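5-carboxymethyl-2-hydroxymuconate semialdehyde dehydrogenase (Thermus thermophilus, PDB 2D4E) probably catalyses the NAD-dependent oxidation of 5-carboxymethyl-2-hydroxymuconate semialdehyde to the corresponding carboxylic acid, as an enzyme of the aldehyde dehydrogenase family. Local coordinates at residues Glu210-Glu214 and Ala215-Pro219; His29-Gly33 and Glu34-Ser38; Met460-Leu463 and Asn464-Asn467; Asp320-Gly323 and Lys324-Arg328. All blocks are in the same frame, centred on the assembly; numbering follows the deposited sequence.

Contact 1: residues Glu210-Glu214 and Ala215-Pro219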
loop_
_atom_site.group_PDB
_atom_site.type_symbol
_atom_site.label_atom_id
_atom_site.label_comp_id
_atom_site.label_asym_id
_atom_site.label_seq_id
_atom_site.Cartn_x
_atom_site.Cartn_y
_atom_site.Cartn_z
ATOM N N GLU C 210 33.332 -18.032 -1.206
ATOM C CA GLU C 210 34.573 -17.469 -0.679
ATOM C C GLU C 210 34.324 -16.028 -0.266
ATOM O O GLU C 210 34.726 -15.599 0.815
ATOM C CB GLU C 210 35.687 -17.512 -1.729
ATOM C CG GLU C 210 36.115 -18.915 -2.124
ATOM C CD GLU C 210 37.326 -18.922 -3.041
ATOM O OE1 GLU C 210 37.685 -20.008 -3.543
ATOM O OE2 GLU C 210 37.924 -17.846 -3.253
ATOM N N ILE C 211 33.643 -15.294 -1.136
ATOM C CA ILE C 211 33.329 -13.901 -0.883
ATOM C C ILE C 211 32.418 -13.731 0.329
ATOM O O ILE C 211 32.660 -12.864 1.164
ATOM C CB ILE C 211 32.687 -13.258 -2.129
ATOM C CG1 ILE C 211 33.736 -13.175 -3.245
ATOM C CG2 ILE C 211 32.134 -11.879 -1.790
ATOM C CD1 ILE C 211 33.197 -12.715 -4.578
ATOM N N LEU C 212 31.371 -14.541 0.435
ATOM C CA LEU C 212 30.488 -14.419 1.587
ATOM C C LEU C 212 31.256 -14.722 2.867
ATOM O O LEU C 212 30.936 -14.187 3.927
ATOM C CB LEU C 212 29.277 -15.346 1.459
ATOM C CG LEU C 212 28.054 -14.654 0.840
ATOM C CD1 LEU C 212 28.403 -14.114 -0.549
ATOM C CD2 LEU C 212 26.889 -15.622 0.766
ATOM N N LYS C 213 32.273 -15.576 2.772
ATOM C CA LYS C 213 33.077 -15.894 3.942
ATOM C C LYS C 213 33.991 -14.704 4.227
ATOM O O LYS C 213 34.293 -14.408 5.379
ATOM C CB LYS C 213 33.922 -17.150 3.714
ATOM C CG LYS C 213 34.853 -17.474 4.883
ATOM C CD LYS C 213 35.673 -18.728 4.622
ATOM C CE LYS C 213 36.751 -18.942 5.690
ATOM N NZ LYS C 213 36.178 -19.116 7.058
ATOM N N GLU C 214 34.430 -14.023 3.172
ATOM C CA GLU C 214 35.285 -12.860 3.343
ATOM C C GLU C 214 34.466 -11.732 3.971
ATOM O O GLU C 214 35.016 -10.842 4.625
ATOM C CB GLU C 214 35.864 -12.396 2.001
ATOM C CG GLU C 214 36.861 -11.244 2.143
ATOM C CD GLU C 214 37.423 -10.754 0.816
ATOM O OE1 GLU C 214 38.237 -9.808 0.830
ATOM O OE2 GLU C 214 37.057 -11.303 -0.242
ATOM N N ALA C 215 33.150 -11.773 3.767
ATOM C CA ALA C 215 32.256 -10.761 4.323
ATOM C C ALA C 215 31.978 -11.125 5.776
ATOM O O ALA C 215 31.337 -10.373 6.505
ATOM C CB ALA C 215 30.947 -10.709 3.532
ATOM N N ASP C 216 32.464 -12.298 6.172
ATOM C CA ASP C 216 32.328 -12.819 7.531
ATOM C C ASP C 216 30.901 -13.134 7.993
ATOM O O ASP C 216 30.550 -12.897 9.149
ATOM C CB ASP C 216 33.008 -11.858 8.519
ATOM C CG ASP C 216 33.118 -12.438 9.925
ATOM O OD1 ASP C 216 33.434 -13.640 10.058
ATOM O OD2 ASP C 216 32.899 -11.685 10.899
ATOM N N LEU C 217 30.076 -13.671 7.098
ATOM C CA LEU C 217 28.716 -14.039 7.482
ATOM C C LEU C 217 28.842 -15.097 8.573
ATOM O O LEU C 217 29.789 -15.881 8.569
ATOM C CB LEU C 217 27.949 -14.649 6.307
ATOM C CG LEU C 217 27.238 -13.786 5.263
ATOM C CD1 LEU C 217 26.483 -14.716 4.306
ATOM C CD2 LEU C 217 26.262 -12.820 5.934
ATOM N N PRO C 218 27.902 -15.128 9.529
ATOM C CA PRO C 218 28.000 -16.140 10.582
ATOM C C PRO C 218 27.963 -17.544 9.978
ATOM O O PRO C 218 27.353 -17.761 8.928
ATOM C CB PRO C 218 26.786 -15.847 11.452
ATOM C CG PRO C 218 26.667 -14.364 11.339
ATOM C CD PRO C 218 26.860 -14.139 9.854
ATOM N N PRO C 219 28.621 -18.515 10.635
ATOM C CA PRO C 219 28.664 -19.901 10.158
ATOM C C PRO C 219 27.267 -20.487 10.029
ATOM O O PRO C 219 26.446 -20.334 10.926
ATOM C CB PRO C 219 29.466 -20.625 11.242
ATOM C CG PRO C 219 30.277 -19.534 11.878
ATOM C CD PRO C 219 29.308 -18.386 11.930
#

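Contact 2: residues His29-Gly33 and Glu34-Ser38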
loop_
_atom_site.group_PDB
_atom_site.type_symbol
_atom_site.label_atom_id
_atom_site.label_comp_id
_atom_site.label_asym_id
_atom_site.label_seq_id
_atom_site.Cartn_x
_atom_site.Cartn_y
_atom_site.Cartn_z
ATOM N N HIS C 29 32.400 -27.688 -1.467
ATOM C CA HIS C 29 31.148 -27.279 -0.852
ATOM C C HIS C 29 31.529 -26.317 0.260
ATOM O O HIS C 29 32.688 -26.252 0.667
ATOM C CB HIS C 29 30.430 -28.462 -0.186
ATOM C CG HIS C 29 30.314 -29.681 -1.044
ATOM N ND1 HIS C 29 29.615 -29.697 -2.232
ATOM C CD2 HIS C 29 30.783 -30.940 -0.866
ATOM C CE1 HIS C 29 29.656 -30.913 -2.747
ATOM N NE2 HIS C 29 30.359 -31.686 -1.938
ATOM N N PHE C 30 30.554 -25.556 0.737
ATOM C CA PHE C 30 30.781 -24.665 1.859
ATOM C C PHE C 30 29.670 -25.044 2.830
ATOM O O PHE C 30 28.496 -24.749 2.598
ATOM C CB PHE C 30 30.653 -23.193 1.478
ATOM C CG PHE C 30 31.119 -22.268 2.561
ATOM C CD1 PHE C 30 32.481 -22.067 2.777
ATOM C CD2 PHE C 30 30.206 -21.657 3.419
ATOM C CE1 PHE C 30 32.929 -21.273 3.832
ATOM C CE2 PHE C 30 30.643 -20.859 4.480
ATOM C CZ PHE C 30 32.009 -20.668 4.686
ATOM N N ILE C 31 30.051 -25.716 3.907
ATOM C CA ILE C 31 29.091 -26.182 4.894
ATOM C C ILE C 31 29.492 -25.786 6.305
ATOM O O ILE C 31 30.659 -25.897 6.686
ATOM C CB ILE C 31 28.954 -27.715 4.798
ATOM C CG1 ILE C 31 28.505 -28.090 3.381
ATOM C CG2 ILE C 31 27.978 -28.227 5.845
ATOM C CD1 ILE C 31 28.514 -29.567 3.093
ATOM N N ALA C 32 28.520 -25.311 7.075
ATOM C CA ALA C 32 28.763 -24.900 8.448
ATOM C C ALA C 32 30.021 -24.032 8.579
ATOM O O ALA C 32 30.847 -24.249 9.467
ATOM C CB ALA C 32 28.876 -26.134 9.344
ATOM N N GLY C 33 30.174 -23.067 7.678
ATOM C CA GLY C 33 31.311 -22.161 7.740
ATOM C C GLY C 33 32.679 -22.604 7.240
ATOM O O GLY C 33 33.668 -21.930 7.515
ATOM N N GLU C 34 32.749 -23.707 6.501
ATOM C CA GLU C 34 34.030 -24.197 5.991
ATOM C C GLU C 34 33.908 -24.839 4.615
ATOM O O GLU C 34 32.862 -25.399 4.274
ATOM C CB GLU C 34 34.623 -25.251 6.937
ATOM C CG GLU C 34 35.021 -24.757 8.315
ATOM C CD GLU C 34 35.658 -25.859 9.154
ATOM O OE1 GLU C 34 36.007 -25.591 10.327
ATOM O OE2 GLU C 34 35.809 -26.993 8.636
ATOM N N PHE C 35 34.981 -24.763 3.829
ATOM C CA PHE C 35 34.986 -25.405 2.521
ATOM C C PHE C 35 35.367 -26.861 2.751
ATOM O O PHE C 35 36.364 -27.151 3.406
ATOM C CB PHE C 35 35.992 -24.748 1.576
ATOM C CG PHE C 35 35.519 -23.441 1.018
ATOM C CD1 PHE C 35 35.916 -22.237 1.592
ATOM C CD2 PHE C 35 34.637 -23.414 -0.061
ATOM C CE1 PHE C 35 35.435 -21.020 1.097
ATOM C CE2 PHE C 35 34.153 -22.208 -0.561
ATOM C CZ PHE C 35 34.549 -21.010 0.017
ATOM N N VAL C 36 34.561 -27.775 2.227
ATOM C CA VAL C 36 34.830 -29.194 2.398
ATOM C C VAL C 36 34.459 -29.992 1.158
ATOM O O VAL C 36 33.598 -29.584 0.377
ATOM C CB VAL C 36 34.029 -29.782 3.582
ATOM C CG1 VAL C 36 34.352 -29.028 4.867
ATOM C CG2 VAL C 36 32.536 -29.725 3.273
ATOM N N PRO C 37 35.114 -31.147 0.962
ATOM C CA PRO C 37 34.846 -32.014 -0.185
ATOM C C PRO C 37 33.699 -32.928 0.207
ATOM O O PRO C 37 33.205 -32.856 1.331
ATOM C CB PRO C 37 36.143 -32.790 -0.326
ATOM C CG PRO C 37 36.496 -33.034 1.114
ATOM C CD PRO C 37 36.256 -31.663 1.744
ATOM N N SER C 38 33.271 -33.780 -0.712
ATOM C CA SER C 38 32.211 -34.723 -0.396
ATOM C C SER C 38 32.881 -35.794 0.464
ATOM O O SER C 38 34.090 -36.000 0.360
ATOM C CB SER C 38 31.656 -35.343 -1.673
ATOM O OG SER C 38 31.163 -34.339 -2.537
#

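Contact 3: residues Met460-Leu463 and Asn464-Asn467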
loop_
_atom_site.group_PDB
_atom_site.type_symbol
_atom_site.label_atom_id
_atom_site.label_comp_id
_atom_site.label_asym_id
_atom_site.label_seq_id
_atom_site.Cartn_x
_atom_site.Cartn_y
_atom_site.Cartn_z
ATOM N N MET C 460 5.560 -10.406 -17.759
ATOM C CA MET C 460 6.164 -9.135 -18.171
ATOM C C MET C 460 5.916 -8.778 -19.635
ATOM O O MET C 460 6.122 -9.600 -20.523
ATOM C CB MET C 460 7.685 -9.169 -17.971
ATOM C CG MET C 460 8.187 -8.938 -16.556
ATOM S SD MET C 460 7.878 -10.333 -15.503
ATOM C CE MET C 460 8.671 -11.637 -16.421
ATOM N N VAL C 461 5.491 -7.544 -19.879
ATOM C CA VAL C 461 5.268 -7.077 -21.238
ATOM C C VAL C 461 6.106 -5.819 -21.449
ATOM O O VAL C 461 6.106 -4.907 -20.618
ATOM C CB VAL C 461 3.784 -6.739 -21.504
ATOM C CG1 VAL C 461 3.631 -6.130 -22.897
ATOM C CG2 VAL C 461 2.928 -8.004 -21.394
ATOM N N TYR C 462 6.844 -5.796 -22.553
ATOM C CA TYR C 462 7.676 -4.656 -22.899
ATOM C C TYR C 462 7.121 -4.033 -24.169
ATOM O O TYR C 462 6.938 -4.709 -25.187
ATOM C CB TYR C 462 9.124 -5.103 -23.113
ATOM C CG TYR C 462 9.764 -5.622 -21.846
ATOM C CD1 TYR C 462 10.398 -4.754 -20.952
ATOM C CD2 TYR C 462 9.682 -6.974 -21.511
ATOM C CE1 TYR C 462 10.933 -5.226 -19.750
ATOM C CE2 TYR C 462 10.210 -7.454 -20.320
ATOM C CZ TYR C 462 10.835 -6.575 -19.445
ATOM O OH TYR C 462 11.361 -7.059 -18.274
ATOM N N LEU C 463 6.834 -2.741 -24.095
ATOM C CA LEU C 463 6.297 -2.018 -25.231
ATOM C C LEU C 463 7.395 -1.209 -25.897
ATOM O O LEU C 463 8.040 -0.378 -25.261
ATOM C CB LEU C 463 5.166 -1.091 -24.781
ATOM C CG LEU C 463 3.986 -1.775 -24.078
ATOM C CD1 LEU C 463 2.948 -0.731 -23.679
ATOM C CD2 LEU C 463 3.377 -2.822 -25.006
ATOM N N ASN C 464 7.617 -1.484 -27.177
ATOM C CA ASN C 464 8.617 -0.780 -27.973
ATOM C C ASN C 464 10.039 -0.750 -27.435
ATOM O O ASN C 464 10.727 0.273 -27.514
ATOM C CB ASN C 464 8.137 0.645 -28.247
ATOM C CG ASN C 464 6.859 0.667 -29.057
ATOM O OD1 ASN C 464 6.682 -0.149 -29.963
ATOM N ND2 ASN C 464 5.964 1.603 -28.743
ATOM N N SER C 465 10.492 -1.879 -26.905
ATOM C CA SER C 465 11.847 -1.957 -26.392
ATOM C C SER C 465 12.227 -3.389 -26.111
ATOM O O SER C 465 11.387 -4.286 -26.146
ATOM C CB SER C 465 11.993 -1.162 -25.093
ATOM O OG SER C 465 11.694 -1.977 -23.975
ATOM N N HIS C 466 13.511 -3.588 -25.833
ATOM C CA HIS C 466 14.025 -4.899 -25.490
ATOM C C HIS C 466 13.813 -5.047 -23.979
ATOM O O HIS C 466 13.191 -4.192 -23.345
ATOM C CB HIS C 466 15.513 -4.982 -25.831
ATOM C CG HIS C 466 16.331 -3.893 -25.213
ATOM N ND1 HIS C 466 16.102 -2.558 -25.472
ATOM C CD2 HIS C 466 17.357 -3.937 -24.331
ATOM C CE1 HIS C 466 16.952 -1.826 -24.774
ATOM N NE2 HIS C 466 17.724 -2.638 -24.073
ATOM N N ASN C 467 14.338 -6.123 -23.409
ATOM C CA ASN C 467 14.194 -6.402 -21.984
ATOM C C ASN C 467 15.014 -5.441 -21.108
ATOM O O ASN C 467 16.230 -5.590 -20.991
ATOM C CB ASN C 467 14.621 -7.851 -21.722
ATOM C CG ASN C 467 14.139 -8.372 -20.386
ATOM O OD1 ASN C 467 14.573 -7.909 -19.328
ATOM N ND2 ASN C 467 13.226 -9.334 -20.427
HETATM O O HOH W 1 11.566 -9.953 -17.910
#

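Contact 4: residues Asp320-Gly323 and Lys324-Arg328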
loop_
_atom_site.group_PDB
_atom_site.type_symbol
_atom_site.label_atom_id
_atom_site.label_comp_id
_atom_site.label_asym_id
_atom_site.label_seq_id
_atom_site.Cartn_x
_atom_site.Cartn_y
_atom_site.Cartn_z
ATOM N N ASP C 320 9.732 -7.998 -45.971
ATOM C CA ASP C 320 10.788 -7.016 -45.794
ATOM C C ASP C 320 11.444 -7.049 -44.415
ATOM O O ASP C 320 12.667 -7.084 -44.310
ATOM C CB ASP C 320 10.252 -5.607 -46.049
ATOM C CG ASP C 320 11.355 -4.565 -46.055
ATOM O OD1 ASP C 320 12.050 -4.439 -47.087
ATOM O OD2 ASP C 320 11.543 -3.884 -45.022
ATOM N N PHE C 321 10.631 -7.030 -43.361
ATOM C CA PHE C 321 11.164 -7.020 -42.002
ATOM C C PHE C 321 11.942 -8.287 -41.678
ATOM O O PHE C 321 13.072 -8.221 -41.193
ATOM C CB PHE C 321 10.037 -6.843 -40.976
ATOM C CG PHE C 321 10.533 -6.613 -39.573
ATOM C CD1 PHE C 321 11.018 -5.363 -39.188
ATOM C CD2 PHE C 321 10.551 -7.656 -38.647
ATOM C CE1 PHE C 321 11.518 -5.156 -37.899
ATOM C CE2 PHE C 321 11.049 -7.463 -37.357
ATOM C CZ PHE C 321 11.535 -6.210 -36.980
ATOM N N VAL C 322 11.335 -9.439 -41.939
ATOM C CA VAL C 322 11.996 -10.705 -41.665
ATOM C C VAL C 322 13.268 -10.814 -42.493
ATOM O O VAL C 322 14.273 -11.359 -42.034
ATOM C CB VAL C 322 11.065 -11.889 -41.963
ATOM C CG1 VAL C 322 11.823 -13.214 -41.806
ATOM C CG2 VAL C 322 9.879 -11.845 -41.008
ATOM N N GLY C 323 13.221 -10.283 -43.712
ATOM C CA GLY C 323 14.392 -10.304 -44.565
ATOM C C GLY C 323 15.501 -9.529 -43.879
ATOM O O GLY C 323 16.670 -9.927 -43.921
ATOM N N LYS C 324 15.143 -8.420 -43.238
ATOM C CA LYS C 324 16.138 -7.616 -42.538
ATOM C C LYS C 324 16.660 -8.312 -41.285
ATOM O O LYS C 324 17.813 -8.121 -40.901
ATOM C CB LYS C 324 15.563 -6.240 -42.197
ATOM C CG LYS C 324 15.557 -5.317 -43.406
ATOM C CD LYS C 324 14.723 -4.079 -43.197
ATOM C CE LYS C 324 14.660 -3.283 -44.488
ATOM N NZ LYS C 324 13.617 -2.233 -44.423
ATOM N N VAL C 325 15.821 -9.127 -40.655
ATOM C CA VAL C 325 16.247 -9.852 -39.466
ATOM C C VAL C 325 17.300 -10.872 -39.896
ATOM O O VAL C 325 18.329 -11.042 -39.236
ATOM C CB VAL C 325 15.061 -10.594 -38.796
ATOM C CG1 VAL C 325 15.577 -11.546 -37.726
ATOM C CG2 VAL C 325 14.097 -9.581 -38.172
ATOM N N VAL C 326 17.036 -11.537 -41.017
ATOM C CA VAL C 326 17.944 -12.543 -41.555
ATOM C C VAL C 326 19.338 -11.987 -41.864
ATOM O O VAL C 326 20.343 -12.600 -41.508
ATOM C CB VAL C 326 17.361 -13.182 -42.839
ATOM C CG1 VAL C 326 18.373 -14.145 -43.464
ATOM C CG2 VAL C 326 16.069 -13.913 -42.507
ATOM N N GLU C 327 19.405 -10.837 -42.527
ATOM C CA GLU C 327 20.700 -10.249 -42.856
ATOM C C GLU C 327 21.459 -9.827 -41.603
ATOM O O GLU C 327 22.681 -9.938 -41.549
ATOM C CB GLU C 327 20.534 -9.057 -43.806
ATOM C CG GLU C 327 20.072 -9.459 -45.206
ATOM C CD GLU C 327 20.850 -10.652 -45.762
ATOM O OE1 GLU C 327 22.098 -10.572 -45.833
ATOM O OE2 GLU C 327 20.214 -11.673 -46.128
ATOM N N ARG C 328 20.744 -9.345 -40.594
ATOM C CA ARG C 328 21.401 -8.958 -39.353
ATOM C C ARG C 328 21.972 -10.211 -38.673
ATOM O O ARG C 328 23.102 -10.210 -38.190
ATOM C CB ARG C 328 20.412 -8.234 -38.434
ATOM C CG ARG C 328 20.084 -6.814 -38.891
ATOM C CD ARG C 328 21.242 -5.863 -38.613
ATOM N NE ARG C 328 21.378 -5.620 -37.179
ATOM C CZ ARG C 328 20.645 -4.746 -36.489
ATOM N NH1 ARG C 328 19.726 -4.008 -37.100
ATOM N NH2 ARG C 328 20.804 -4.643 -35.175
HETATM O O HOH W 2 17.386 -11.726 -46.187
#

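Contact 1: residues Glu210-Glu214 and Ala215-Pro219
Leu-212 and Leu-217 lie side by side at the C-terminal end of helix 203-214, pointing the same way, and their methyl groups make the tight part of this turn: Leu-212 CD2 meets Leu-217 CD1 at 3.7 Å. CG of Leu-217 sits beside its backbone N, anti to the carbonyl carbon (chi1 -84°), which lays CD1 alongside the CG of Leu-212 as well. Phe-222 of the next strand touches both leucines, and Ile-95 of helix 85-101 packs on Leu-212. Ala-215 is the other close-fitting residue, its small CB resting 3.5 Å from Leu-212 O, with Arg-94 of the same helix against it.

The helix ends in a Schellman motif. Ala-215 N still makes the helical bond to Ile-211 O (2.9 Å), but Asp-216 takes a positive phi of 65°, and its N binds Lys-213 O at 2.9 Å. Leu-217 N then reaches back to Leu-212 O in a straight but weak bond of 3.3 Å.

The solvent side is looser: Lys-213 and Asp-216 are exposed, with Lys-213 NZ and Asp-216 OD1 6.8 Å apart. Glu-214 also turns from the leucines, its extended chain carrying the carboxylate to a salt bridge with Lys-101 and a hydrogen bond with His-102. Backbone bonds and a leucine pair therefore close the helix, while the charged groups probably contribute little to the turn.

Contact 2: residues His29-Gly33 and Glu34-Ser38
A two-stranded antiparallel beta hairpin, strands 29-31 and 34-36 joined by a type I' turn from Ile-31 to Glu-34, brings Phe-30 and Phe-35 together as a non-hydrogen-bonded pair. On either side of it, His-29 and Val-36 exchange two backbone hydrogen bonds, and Ile-31 and Glu-34 another two. The phenyl rings form a T-shaped stack, planes 67° apart: the Phe-30 edge points at the Phe-35 face, with Phe-30 CD1 over the ring centre and 3.6 Å from Phe-35 CE1. Ala-209 of helix 203-214 packs on both rings, and an alanine in place of Phe-35 would probably leave the Phe-30 edge without its aromatic partner and open a gap against that helix.

On the other face, Ile-31 CD1 crosses to Val-36 CG2 at 4.0 Å. His-29 has CG beside its backbone N (chi1 -49°), which sends the imidazole along the strand pair until NE2 donates to Ser-38 OG, 2.8 Å away, nearly straight and in the ring plane. ND1 accepts from Gln-226 N, which should hold the ring's rotation. Gly-33, at a positive phi of 79°, takes the left-handed second corner of the tight two-residue type I' hairpin.

Contact 3: residues Met460-Leu463 and Asn464-Asn467
Asn-467 comes back over the ring of Tyr-462, so that the chain leaving strand 460-463 folds against the strand's own side chain. Asn-467 CA stands above the ring centre, 4.1 Å from the centroid and 10° off the ring normal, a CH-pi contact. With CG anti to the backbone N (chi1 -163°), the Asn-467 amide is carried outward over the phenol end, where ND2 comes to 3.6 Å from Tyr-462 CE2. Amide and ring planes are 41° apart, neither stacked flat nor perpendicular. Beyond the ring edge, a water in its plane is bonded to Tyr-462 OH (2.9 Å) and accepts from Asn-467 ND2 (3.1 Å), tying the two polar ends together; ND2 is also bonded to Tyr-440 OH.

Strand 460-463 is an outermost strand of its sheet within this chain, yet residues 460-462 pair in parallel with a strand of a second subunit, carrying the sheet across the interface. Tyr-462 packs on Ala-502 of that subunit, while its ring also meets that of Tyr-440. A leucine in place of Tyr-462 would probably leave the bridging water without its phenol partner and Asn-467 CA without an aromatic face to rest on.

Between Tyr-462 and Asn-467 in the chain, Ser-465 OG donates in the carbonyl plane to a lone pair of His-466 O at 2.7 Å. This satisfies the buried hydroxyl locally, and the same carbonyl oxygen lies 3.7 Å from Tyr-462 CD1.

Contact 4: residues Asp320-Gly323 and Lys324-Arg328
The chi1 of Asp-320, -172°, sets its carboxylate forward along helix 315-331, while Lys-324 starts beside its own N (chi1 -78°) and then runs fully extended back toward it. The two cross at their charged ends: Lys-324 NZ meets Asp-320 OD2 in a salt bridge of 2.7 Å, received on the syn lone pair. Lys-324 CE also lies close to this oxygen, so the lysine's aliphatic stem follows the aspartate before the ammonium makes contact. Both residues are exposed, where a lysine with its long stem can span one helical turn.

The spacing is that of an i to i+4 pair in a continuous alpha helix, and the backbone repeats it, Val-326 N binding Val-322 O at 2.9 Å. The other side of the helix is apolar. Phe-321 CE2 touches Val-325 CG2 at 3.8 Å, the valine methyl oblique to the ring, and Leu-290 of helix 286-298 packs on both. Val-322 CG1 and Val-326 CG2 are looser at 4.4 Å, and Leu-371 of strand 369-372 packs on both valines. Branched and aromatic side chains suit this face, because it packs on Val-313 of strand 310-314 and on Leu-415 and Ala-417 of strand 414-420.

Gly-323 lies on the partly exposed side, and its carbonyl has two donors: Glu-327 N at 3.2 Å and a water at 3.0 Å. That water also donates to Glu-327 OE2 (2.8 Å), which has a salt bridge with Arg-330 as well.

Overall arrangement
Contacts 1 and 2 are neighbours, their centres 12 Å apart: Phe-35 CZ of the hairpin lies 3.4 Å from Glu-210 CG, and Lys-213 CD 3.8 Å from Phe-30 CE1, so the hairpin covers the last turns of helix 203-214. Contacts 3 and 4 lie on the other side of the chain's centre, with centres 20 Å apart; strand 460-463 of contact 3 is an edge strand, within this chain, of the mixed sheet against which the helix of contact 4 packs. Contacts 2 and 4 are farthest apart, about 52 Å between centres. Bound NAD is about 9 Å from the side chain of Asn-467 in contact 3 and about 12 Å from that of His-29 in contact 2.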